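Local coordinates for protein glycosyl hydrolase, family 38 (Enterococcus faecalis, PDB 5KBP) that probably hydrolyses alpha-mannosidic bonds in carbohydrates as a metal-binding alpha-mannosidase of glycosyl hydrolase family 38, at residues F409-Y414 with P802-T807; E418-E423 with L494-M499; P405-N410 with F502-F507; R388-A393 with G813-N818. One frame throughout, in Å; residues are numbered along the deposited sequence.

Contact 1 of 4, residues F409-Y414 with P802-T807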
# COMPACT_ATOMS: atom_id res chain seq x y z
N PHE A 409 -5.64 -30.39 -10.87
CA PHE A 409 -5.08 -29.80 -12.08
C PHE A 409 -3.56 -29.77 -11.98
O PHE A 409 -3.00 -29.41 -10.94
CB PHE A 409 -5.58 -28.37 -12.29
CG PHE A 409 -7.05 -28.27 -12.56
CD1 PHE A 409 -7.95 -28.18 -11.51
CD2 PHE A 409 -7.54 -28.24 -13.86
CE1 PHE A 409 -9.31 -28.08 -11.75
CE2 PHE A 409 -8.89 -28.15 -14.10
CZ PHE A 409 -9.78 -28.06 -13.05
N ASN A 410 -2.90 -30.15 -13.07
CA ASN A 410 -1.47 -29.92 -13.24
C ASN A 410 -1.34 -28.73 -14.18
O ASN A 410 -1.56 -28.85 -15.39
CB ASN A 410 -0.76 -31.16 -13.79
CG ASN A 410 0.75 -30.98 -13.91
OD1 ASN A 410 1.29 -29.92 -13.59
ND2 ASN A 410 1.44 -32.03 -14.35
N THR A 411 -1.00 -27.57 -13.63
CA THR A 411 -0.88 -26.34 -14.40
C THR A 411 0.56 -26.05 -14.82
O THR A 411 0.92 -24.90 -15.04
CB THR A 411 -1.44 -25.16 -13.60
OG1 THR A 411 -0.78 -25.09 -12.33
CG2 THR A 411 -2.93 -25.34 -13.38
N SER A 412 1.38 -27.10 -14.95
CA SER A 412 2.76 -26.96 -15.38
C SER A 412 3.00 -27.84 -16.60
O SER A 412 2.14 -28.63 -17.01
CB SER A 412 3.74 -27.33 -14.26
OG SER A 412 3.84 -28.73 -14.10
N GLY A 413 4.18 -27.68 -17.20
CA GLY A 413 4.53 -28.43 -18.39
C GLY A 413 5.42 -29.63 -18.12
O GLY A 413 6.03 -30.17 -19.04
N TYR A 414 5.50 -30.05 -16.86
CA TYR A 414 6.35 -31.16 -16.47
C TYR A 414 5.52 -32.27 -15.84
O TYR A 414 4.45 -32.02 -15.28
CB TYR A 414 7.43 -30.71 -15.47
CG TYR A 414 8.03 -29.37 -15.80
CD1 TYR A 414 9.02 -29.25 -16.77
CD2 TYR A 414 7.62 -28.21 -15.15
CE1 TYR A 414 9.58 -28.02 -17.08
CE2 TYR A 414 8.18 -26.98 -15.45
CZ TYR A 414 9.15 -26.89 -16.41
OH TYR A 414 9.71 -25.67 -16.72
N PRO A 802 2.51 -25.17 -7.34
CA PRO A 802 1.69 -26.11 -6.56
C PRO A 802 0.52 -26.65 -7.37
O PRO A 802 0.07 -26.06 -8.35
CB PRO A 802 1.21 -25.27 -5.38
CG PRO A 802 1.16 -23.88 -5.93
CD PRO A 802 2.32 -23.78 -6.89
N PHE A 803 0.02 -27.81 -6.93
CA PHE A 803 -1.18 -28.37 -7.53
C PHE A 803 -2.38 -27.48 -7.26
O PHE A 803 -2.45 -26.77 -6.25
CB PHE A 803 -1.45 -29.78 -6.97
CG PHE A 803 -0.82 -30.88 -7.77
CD1 PHE A 803 -1.25 -31.16 -9.06
CD2 PHE A 803 0.19 -31.66 -7.23
CE1 PHE A 803 -0.68 -32.18 -9.79
CE2 PHE A 803 0.76 -32.69 -7.96
CZ PHE A 803 0.33 -32.95 -9.25
N THR A 804 -3.34 -27.51 -8.18
CA THR A 804 -4.60 -26.79 -8.03
C THR A 804 -5.70 -27.81 -7.79
O THR A 804 -6.09 -28.54 -8.72
CB THR A 804 -4.90 -25.93 -9.26
OG1 THR A 804 -3.94 -24.87 -9.35
CG2 THR A 804 -6.30 -25.34 -9.16
N ALA A 805 -6.19 -27.88 -6.56
CA ALA A 805 -7.27 -28.78 -6.18
C ALA A 805 -8.56 -27.99 -6.02
O ALA A 805 -8.55 -26.86 -5.52
CB ALA A 805 -6.94 -29.50 -4.87
N ALA A 806 -9.66 -28.59 -6.46
CA ALA A 806 -10.95 -27.92 -6.43
C ALA A 806 -12.06 -28.95 -6.28
O ALA A 806 -12.05 -29.98 -6.96
CB ALA A 806 -11.18 -27.09 -7.69
N THR A 807 -13.01 -28.65 -5.40
CA THR A 807 -14.19 -29.48 -5.26
C THR A 807 -15.32 -28.94 -6.13
O THR A 807 -15.34 -27.76 -6.51
CB THR A 807 -14.64 -29.54 -3.80
OG1 THR A 807 -15.02 -28.23 -3.36
CG2 THR A 807 -13.52 -30.07 -2.92
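Phe-409 and Thr-804 form an antiparallel hydrogen-bonded pair of the beta-sheet in which strand 404-410 takes strand 804-807, almost 400 residues further along the chain, as its neighbour. Phe-409 N donates to Thr-804 O over 2.9 Å; the return bond from Thr-804 N to Phe-409 O is straight but weak. Both side chains rise on the same face. CG of Phe-409 stands beside the backbone N, anti to the carbonyl carbon (chi1 -65°). Thr-804 O lies at the ring's edge, near its plane, 3.4 Å from Phe-409 CD1, while Thr-804 CG2 is 4.0 Å from that same atom. Leu-324 and Leu-390, from two helices, touch the Phe-409 side chain, so a large apolar residue suits this buried place. Phe-803 turns the edge of its own ring to the backbone, with CD1 3.1 Å from Phe-409 O. Beyond the pair comes an Asx turn, for which asparagine is well made: its side-chain carbonyl can accept two donors while its amide N-H groups donate. Asn-410 OD1 accepts from Ser-412 N, 45° above the carbonyl plane, and from Ser-412 OG in that plane on a lone pair, while Asn-410 ND2 reaches Tyr-414 O at 3.2 Å.

Contact 2 of 4, residues E418-E423 with L494-M499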
# COMPACT_ATOMS: atom_id res chain seq x y z
N GLU A 418 3.94 -35.70 -6.52
CA GLU A 418 3.74 -34.96 -5.28
C GLU A 418 2.70 -35.68 -4.43
O GLU A 418 1.71 -36.20 -4.95
CB GLU A 418 3.29 -33.52 -5.56
CG GLU A 418 2.81 -32.74 -4.36
CD GLU A 418 2.50 -31.30 -4.69
OE1 GLU A 418 3.22 -30.71 -5.53
OE2 GLU A 418 1.53 -30.75 -4.13
N VAL A 419 2.94 -35.71 -3.12
CA VAL A 419 1.94 -36.16 -2.15
C VAL A 419 1.04 -34.97 -1.85
O VAL A 419 1.44 -34.03 -1.15
CB VAL A 419 2.59 -36.71 -0.88
CG1 VAL A 419 1.53 -37.04 0.16
CG2 VAL A 419 3.42 -37.94 -1.21
N VAL A 420 -0.18 -35.00 -2.37
CA VAL A 420 -1.06 -33.84 -2.39
C VAL A 420 -2.03 -33.90 -1.22
O VAL A 420 -2.35 -34.98 -0.70
CB VAL A 420 -1.82 -33.75 -3.73
CG1 VAL A 420 -2.43 -32.37 -3.93
CG2 VAL A 420 -0.89 -34.09 -4.88
N THR A 421 -2.49 -32.73 -0.79
CA THR A 421 -3.51 -32.58 0.24
C THR A 421 -4.70 -31.84 -0.37
O THR A 421 -4.52 -30.80 -1.00
CB THR A 421 -2.97 -31.84 1.46
OG1 THR A 421 -2.42 -32.77 2.40
CG2 THR A 421 -4.05 -31.01 2.14
N VAL A 422 -5.90 -32.39 -0.18
CA VAL A 422 -7.12 -31.82 -0.74
C VAL A 422 -8.16 -31.71 0.38
O VAL A 422 -8.45 -32.71 1.05
CB VAL A 422 -7.67 -32.67 -1.90
CG1 VAL A 422 -9.03 -32.14 -2.34
CG2 VAL A 422 -6.69 -32.69 -3.06
N GLU A 423 -8.71 -30.52 0.56
CA GLU A 423 -9.77 -30.30 1.55
C GLU A 423 -11.11 -30.40 0.85
O GLU A 423 -11.37 -29.69 -0.14
CB GLU A 423 -9.61 -28.94 2.23
CG GLU A 423 -10.33 -28.83 3.56
CD GLU A 423 -10.14 -27.48 4.22
OE1 GLU A 423 -9.88 -26.50 3.50
OE2 GLU A 423 -10.25 -27.40 5.46
N LEU A 494 -3.41 -37.59 -1.03
CA LEU A 494 -3.25 -38.44 -2.21
C LEU A 494 -1.79 -38.48 -2.63
O LEU A 494 -1.04 -37.53 -2.42
CB LEU A 494 -4.11 -37.94 -3.38
CG LEU A 494 -5.63 -37.98 -3.22
CD1 LEU A 494 -6.32 -37.56 -4.51
CD2 LEU A 494 -6.09 -39.37 -2.81
N SER A 495 -1.40 -39.61 -3.22
CA SER A 495 -0.05 -39.81 -3.74
C SER A 495 -0.13 -39.79 -5.27
O SER A 495 -0.51 -40.79 -5.89
CB SER A 495 0.55 -41.12 -3.23
OG SER A 495 1.85 -41.32 -3.74
N VAL A 496 0.22 -38.66 -5.86
CA VAL A 496 0.16 -38.46 -7.31
C VAL A 496 1.54 -38.75 -7.90
O VAL A 496 2.54 -38.17 -7.46
CB VAL A 496 -0.31 -37.04 -7.66
CG1 VAL A 496 -0.24 -36.81 -9.16
CG2 VAL A 496 -1.72 -36.82 -7.14
N LYS A 497 1.59 -39.63 -8.89
CA LYS A 497 2.84 -40.12 -9.46
C LYS A 497 2.87 -39.80 -10.95
O LYS A 497 2.12 -40.39 -11.74
CB LYS A 497 2.98 -41.63 -9.23
CG LYS A 497 4.26 -42.23 -9.79
CD LYS A 497 4.32 -43.72 -9.50
CE LYS A 497 5.57 -44.36 -10.08
NZ LYS A 497 5.63 -45.82 -9.81
N GLU A 498 3.74 -38.86 -11.33
CA GLU A 498 4.01 -38.53 -12.73
C GLU A 498 2.73 -38.13 -13.47
O GLU A 498 2.40 -38.69 -14.52
CB GLU A 498 4.72 -39.68 -13.44
CG GLU A 498 6.10 -39.99 -12.89
CD GLU A 498 6.85 -41.00 -13.74
OE1 GLU A 498 8.10 -41.02 -13.68
OE2 GLU A 498 6.20 -41.78 -14.46
N MET A 499 2.02 -37.16 -12.92
CA MET A 499 0.83 -36.65 -13.59
C MET A 499 1.22 -35.90 -14.86
O MET A 499 2.22 -35.18 -14.89
CB MET A 499 0.04 -35.73 -12.65
CG MET A 499 -1.30 -35.28 -13.20
SD MET A 499 -2.25 -34.32 -12.00
CE MET A 499 -3.67 -33.87 -12.99
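The axes of strand segments 418-423 and 494-497 approach to 4.6 Å, with 138° between their N-to-C directions, and four backbone hydrogen bonds tie the antiparallel strands in two reciprocal pairs. Glu-418 and Val-496 exchange N-to-O bonds of 3.0 Å each way; Val-420 N gives to Leu-494 O at 2.7 Å and Leu-494 N returns a bond to Val-420 O. Between these lies the non-hydrogen-bonded pair Val-419 and Ser-495, where Val-419 CA makes a CA-H...O contact of 3.3 Å with Leu-494 O. Val-420 and Val-496 share a face and meet through one methyl each, CG2 to CG2 at 3.6 Å; both branches stand anti to their own carbonyl carbon. The pair belongs to a three-stranded antiparallel sheet in which strand 483-499 is central, and the face bearing Val-420 and Leu-494 packs on Leu-408 of a second sheet. Beta-branched valine suits an extended strand, and its short side chain packs between the two sheets. Glu-418 starts on this face too, but its carboxylate leads away to a salt bridge with Lys-416. At the far end Glu-498 and Met-499 both face Lys-416 in a G1 beta bulge, with Glu-498 taking positive phi (56°).

Contact 3 of 4, residues P405-N410 with F502-F507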
# COMPACT_ATOMS: atom_id res chain seq x y z
N PRO A 405 -17.18 -35.09 -5.28
CA PRO A 405 -16.07 -35.10 -6.24
C PRO A 405 -15.17 -33.88 -6.12
O PRO A 405 -15.58 -32.81 -5.69
CB PRO A 405 -16.79 -35.13 -7.60
CG PRO A 405 -18.07 -34.43 -7.34
CD PRO A 405 -18.46 -34.73 -5.91
N PHE A 406 -13.92 -34.07 -6.53
CA PHE A 406 -12.94 -32.99 -6.58
C PHE A 406 -12.00 -33.25 -7.74
O PHE A 406 -11.84 -34.39 -8.20
CB PHE A 406 -12.17 -32.86 -5.26
CG PHE A 406 -11.42 -34.10 -4.85
CD1 PHE A 406 -12.05 -35.10 -4.13
CD2 PHE A 406 -10.09 -34.26 -5.19
CE1 PHE A 406 -11.37 -36.24 -3.75
CE2 PHE A 406 -9.40 -35.40 -4.81
CZ PHE A 406 -10.04 -36.39 -4.10
N VAL A 407 -11.36 -32.18 -8.22
CA VAL A 407 -10.55 -32.22 -9.43
C VAL A 407 -9.14 -31.74 -9.12
O VAL A 407 -8.96 -30.75 -8.40
CB VAL A 407 -11.17 -31.36 -10.55
CG1 VAL A 407 -10.37 -31.48 -11.84
CG2 VAL A 407 -12.62 -31.76 -10.79
N LEU A 408 -8.14 -32.43 -9.66
CA LEU A 408 -6.74 -32.08 -9.52
C LEU A 408 -6.20 -31.60 -10.86
O LEU A 408 -6.29 -32.32 -11.86
CB LEU A 408 -5.92 -33.28 -9.02
CG LEU A 408 -5.87 -33.50 -7.51
CD1 LEU A 408 -5.23 -34.84 -7.18
CD2 LEU A 408 -5.11 -32.37 -6.84
N PHE A 409 -5.64 -30.39 -10.87
CA PHE A 409 -5.08 -29.80 -12.08
C PHE A 409 -3.56 -29.77 -11.98
O PHE A 409 -3.00 -29.41 -10.94
CB PHE A 409 -5.58 -28.37 -12.29
CG PHE A 409 -7.05 -28.27 -12.56
CD1 PHE A 409 -7.95 -28.18 -11.51
CD2 PHE A 409 -7.54 -28.24 -13.86
CE1 PHE A 409 -9.31 -28.08 -11.75
CE2 PHE A 409 -8.89 -28.15 -14.10
CZ PHE A 409 -9.78 -28.06 -13.05
N ASN A 410 -2.90 -30.15 -13.07
CA ASN A 410 -1.47 -29.92 -13.24
C ASN A 410 -1.34 -28.73 -14.18
O ASN A 410 -1.56 -28.85 -15.39
CB ASN A 410 -0.76 -31.16 -13.79
CG ASN A 410 0.75 -30.98 -13.91
OD1 ASN A 410 1.29 -29.92 -13.59
ND2 ASN A 410 1.44 -32.03 -14.35
N PHE A 502 -0.09 -30.21 -17.98
CA PHE A 502 -1.30 -29.49 -18.35
C PHE A 502 -2.48 -30.42 -18.58
O PHE A 502 -2.98 -30.55 -19.70
CB PHE A 502 -1.05 -28.61 -19.57
CG PHE A 502 -0.10 -27.48 -19.30
CD1 PHE A 502 -0.45 -26.46 -18.44
CD2 PHE A 502 1.14 -27.44 -19.91
CE1 PHE A 502 0.43 -25.42 -18.18
CE2 PHE A 502 2.02 -26.41 -19.66
CZ PHE A 502 1.66 -25.40 -18.79
N SER A 503 -2.92 -31.09 -17.52
CA SER A 503 -4.04 -32.02 -17.56
C SER A 503 -4.82 -31.89 -16.26
O SER A 503 -4.44 -31.12 -15.36
CB SER A 503 -3.55 -33.46 -17.77
OG SER A 503 -2.66 -33.84 -16.74
N TRP A 504 -5.91 -32.63 -16.15
CA TRP A 504 -6.65 -32.69 -14.90
C TRP A 504 -7.21 -34.09 -14.70
O TRP A 504 -7.60 -34.76 -15.66
CB TRP A 504 -7.79 -31.65 -14.84
CG TRP A 504 -8.89 -31.84 -15.84
CD1 TRP A 504 -9.89 -32.77 -15.79
CD2 TRP A 504 -9.14 -31.04 -17.01
NE1 TRP A 504 -10.73 -32.61 -16.87
CE2 TRP A 504 -10.29 -31.56 -17.63
CE3 TRP A 504 -8.49 -29.95 -17.59
CZ2 TRP A 504 -10.81 -31.03 -18.81
CZ3 TRP A 504 -9.01 -29.42 -18.76
CH2 TRP A 504 -10.15 -29.96 -19.36
N ASP A 505 -7.24 -34.53 -13.44
CA ASP A 505 -7.80 -35.81 -13.05
C ASP A 505 -8.89 -35.60 -12.01
O ASP A 505 -8.71 -34.81 -11.08
CB ASP A 505 -6.72 -36.75 -12.50
CG ASP A 505 -5.77 -37.24 -13.58
OD1 ASP A 505 -6.25 -37.66 -14.65
OD2 ASP A 505 -4.54 -37.21 -13.35
N SER A 506 -10.00 -36.29 -12.18
CA SER A 506 -11.15 -36.16 -11.29
C SER A 506 -11.22 -37.36 -10.34
O SER A 506 -10.98 -38.50 -10.75
CB SER A 506 -12.45 -36.04 -12.08
OG SER A 506 -12.43 -34.90 -12.91
N PHE A 507 -11.54 -37.09 -9.08
CA PHE A 507 -11.72 -38.11 -8.06
C PHE A 507 -12.99 -37.78 -7.28
O PHE A 507 -13.62 -36.74 -7.48
CB PHE A 507 -10.50 -38.20 -7.14
CG PHE A 507 -9.21 -38.48 -7.87
CD1 PHE A 507 -8.82 -39.78 -8.14
CD2 PHE A 507 -8.39 -37.44 -8.27
CE1 PHE A 507 -7.64 -40.04 -8.81
CE2 PHE A 507 -7.21 -37.69 -8.94
CZ PHE A 507 -6.83 -38.99 -9.21
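Leu-408 and Asp-505 exchange two backbone hydrogen bonds, Leu-408 N to Asp-505 O at 2.8 Å and Asp-505 N to Leu-408 O at 2.9 Å. Phe-406 and Phe-507 form a second reciprocal pair, in which Phe-406 N sits above the carbonyl plane of Phe-507 whereas Phe-507 N approaches Phe-406 O almost head-on. Asn-410 N adds a bond to Ser-503 O. Trp-504 CA makes a CA-H...O contact of 3.1 Å with Leu-408 O.

The side chains divide between two faces. On one, Phe-406 CG lies between its backbone N and carbonyl carbon (chi1 59°), and the ring is met over one face by Phe-507 CB in a CH-pi contact 4.0 Å from the ring centroid. Leu-408 CD1 touches Phe-507 CE2 at 3.9 Å, and Leu-494 packs against both Phe-406 and Leu-408 from the adjoining sheet. On the other face Phe-409 and Trp-504 lie side by side, pointing the same way: CD2 of Phe-409 is 3.6 Å from Trp-504 CB, and the Phe-409 ring and the five-membered ring of Trp-504 are oblique, their planes at 55°. Val-407 CG1 reaches Trp-504 CB at 4.0 Å, so two apolar neighbours share the tryptophan stem. The polar ends here are satisfied by the loop, Trp-504 NE1 by Ala-816 O and Ser-506 OG by Pro-817 O, which lets both residues be buried. At the strand's start Phe-502 and Ser-503 both face Asn-410, the G1 beta bulge that opens this antiparallel pairing, whose two faces meet a second sheet and helix 362-393.

Contact 4 of 4, residues R388-A393 with G813-N818. With SO4 (sulfate ion), chain G.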
# COMPACT_ATOMS: atom_id res chain seq x y z
N ARG A 388 -13.46 -22.56 -11.10
CA ARG A 388 -14.88 -22.86 -10.97
C ARG A 388 -15.51 -23.14 -12.33
O ARG A 388 -16.37 -24.02 -12.46
CB ARG A 388 -15.60 -21.70 -10.28
CG ARG A 388 -17.08 -21.96 -10.03
CD ARG A 388 -17.84 -20.69 -9.70
NE ARG A 388 -17.93 -19.78 -10.83
CZ ARG A 388 -17.20 -18.68 -10.96
NH1 ARG A 388 -17.34 -17.90 -12.03
NH2 ARG A 388 -16.33 -18.34 -10.02
N GLN A 389 -15.09 -22.41 -13.36
CA GLN A 389 -15.66 -22.59 -14.69
C GLN A 389 -15.29 -23.94 -15.28
O GLN A 389 -16.10 -24.58 -15.96
CB GLN A 389 -15.22 -21.45 -15.61
CG GLN A 389 -15.86 -20.10 -15.27
CD GLN A 389 -15.03 -18.92 -15.73
OE1 GLN A 389 -13.94 -19.09 -16.29
NE2 GLN A 389 -15.52 -17.71 -15.49
N LEU A 390 -14.05 -24.39 -15.05
CA LEU A 390 -13.64 -25.70 -15.55
C LEU A 390 -14.36 -26.82 -14.82
O LEU A 390 -14.92 -27.73 -15.45
CB LEU A 390 -12.12 -25.85 -15.42
CG LEU A 390 -11.27 -25.06 -16.41
CD1 LEU A 390 -9.79 -25.21 -16.09
CD2 LEU A 390 -11.56 -25.50 -17.83
N THR A 391 -14.37 -26.77 -13.49
CA THR A 391 -15.00 -27.84 -12.71
C THR A 391 -16.51 -27.89 -12.93
O THR A 391 -17.10 -28.97 -12.86
CB THR A 391 -14.69 -27.66 -11.22
OG1 THR A 391 -15.07 -26.34 -10.81
CG2 THR A 391 -13.21 -27.86 -10.96
N GLU A 392 -17.14 -26.75 -13.19
CA GLU A 392 -18.57 -26.75 -13.51
C GLU A 392 -18.86 -27.44 -14.83
O GLU A 392 -20.00 -27.87 -15.06
CB GLU A 392 -19.11 -25.32 -13.53
CG GLU A 392 -20.33 -25.11 -12.64
CD GLU A 392 -19.96 -24.83 -11.20
OE1 GLU A 392 -19.79 -23.64 -10.85
OE2 GLU A 392 -19.83 -25.79 -10.42
N ALA A 393 -17.87 -27.55 -15.72
CA ALA A 393 -18.04 -28.18 -17.01
C ALA A 393 -17.59 -29.64 -17.04
O ALA A 393 -17.79 -30.31 -18.05
CB ALA A 393 -17.27 -27.40 -18.09
N GLY A 813 -21.53 -32.70 -17.64
CA GLY A 813 -20.70 -31.66 -18.21
C GLY A 813 -20.17 -32.07 -19.57
O GLY A 813 -20.26 -33.23 -19.98
N LYS A 814 -19.62 -31.08 -20.27
CA LYS A 814 -19.07 -31.30 -21.60
C LYS A 814 -17.58 -31.62 -21.59
O LYS A 814 -17.06 -32.08 -22.61
CB LYS A 814 -19.33 -30.07 -22.48
CG LYS A 814 -20.78 -29.58 -22.46
CD LYS A 814 -21.78 -30.72 -22.65
CE LYS A 814 -21.69 -31.35 -24.03
NZ LYS A 814 -22.59 -32.53 -24.15
N LEU A 815 -16.90 -31.40 -20.47
CA LEU A 815 -15.49 -31.76 -20.35
C LEU A 815 -15.37 -33.16 -19.76
O LEU A 815 -16.17 -33.59 -18.94
CB LEU A 815 -14.74 -30.76 -19.47
CG LEU A 815 -14.50 -29.37 -20.04
CD1 LEU A 815 -13.65 -28.53 -19.09
CD2 LEU A 815 -13.83 -29.46 -21.41
N ALA A 816 -14.33 -33.87 -20.21
CA ALA A 816 -14.11 -35.23 -19.73
C ALA A 816 -13.61 -35.20 -18.29
O ALA A 816 -12.96 -34.24 -17.86
CB ALA A 816 -13.09 -35.94 -20.62
N PRO A 817 -13.91 -36.25 -17.51
CA PRO A 817 -13.38 -36.30 -16.13
C PRO A 817 -11.86 -36.28 -16.07
O PRO A 817 -11.29 -35.69 -15.15
CB PRO A 817 -13.96 -37.61 -15.59
CG PRO A 817 -15.16 -37.88 -16.43
CD PRO A 817 -14.81 -37.37 -17.80
N ASN A 818 -11.20 -36.92 -17.03
CA ASN A 818 -9.75 -36.87 -17.17
C ASN A 818 -9.42 -36.41 -18.57
O ASN A 818 -9.99 -36.91 -19.55
CB ASN A 818 -9.11 -38.24 -16.89
CG ASN A 818 -9.54 -38.82 -15.55
OD1 ASN A 818 -9.07 -38.40 -14.50
ND2 ASN A 818 -10.44 -39.80 -15.59
S SO4 G . -19.62 -18.13 -14.88
O1 SO4 G . -20.89 -17.63 -14.38
O2 SO4 G . -19.17 -19.24 -14.04
O3 SO4 G . -19.78 -18.61 -16.25
O4 SO4 G . -18.63 -17.06 -14.85
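Ala-393 O receives the backbone N of Leu-815 in a hydrogen bond of 2.8 Å, with an N-H...O angle of 165°. The same oxygen has Gly-813 CA 3.2 Å away in a CA-H...O contact, so the passing loop bends round a single carbonyl. Gly-813 has no CB, which suits a backbone that passes this close to Ala-393 O. Beside this, Leu-815 lays its branched end on the helix: its CD1 is 3.9 Å from Ala-393 CB and equally far from CD2 of Leu-390. Leu-815 CG stands anti to the carbonyl carbon (chi1 -71°), 3.9 Å from Ala-393 CB, and a small alanine allows this close approach. The contact thus joins the region near the C-terminal end of helix 362-393, where a carbonyl can look beyond the helix for a donor, to the loop between strands 804-807 and 819-820. Val-331 of helix 304-332 packs against both Ala-393 and Leu-815, and Leu-390 reaches Phe-409 of strand 404-410. Further along, the loop goes on to meet strand 503-511. On another side of the helix, Arg-388 and Gln-389 hold a sulfate ion, probably from the crystallisation liquor: Arg-388 NH1 binds its O2 at 3.0 Å, with the sulfate at the guanidinium edge, and Gln-389 NE2 binds O4 at 3.2 Å, while Arg-388 NH2 makes a salt bridge with Glu-385.

Overall arrangement
Contacts 1 and 3 share strand 404-410, which carries a strand partner on each of its edges: 804-807 in the one, 503-511 in the other. Contact 3 is the buried one, with paired backbone bonds and aromatic packing; contact 1 is partly buried and runs out into a turn held by side-chain bonds. Contact 2 belongs to a separate sheet, its contact centre about 10 Å from the centres of contacts 1 and 3, and its valine and leucine face packs on Phe-406 and Leu-408 of contact 3. Contact 4 lies at the surface, where a helix end meets a loop through one backbone bond and a few methyls; Leu-390 and Thr-391 link it to contact 1, and the loop's carbonyls link it to contact 3.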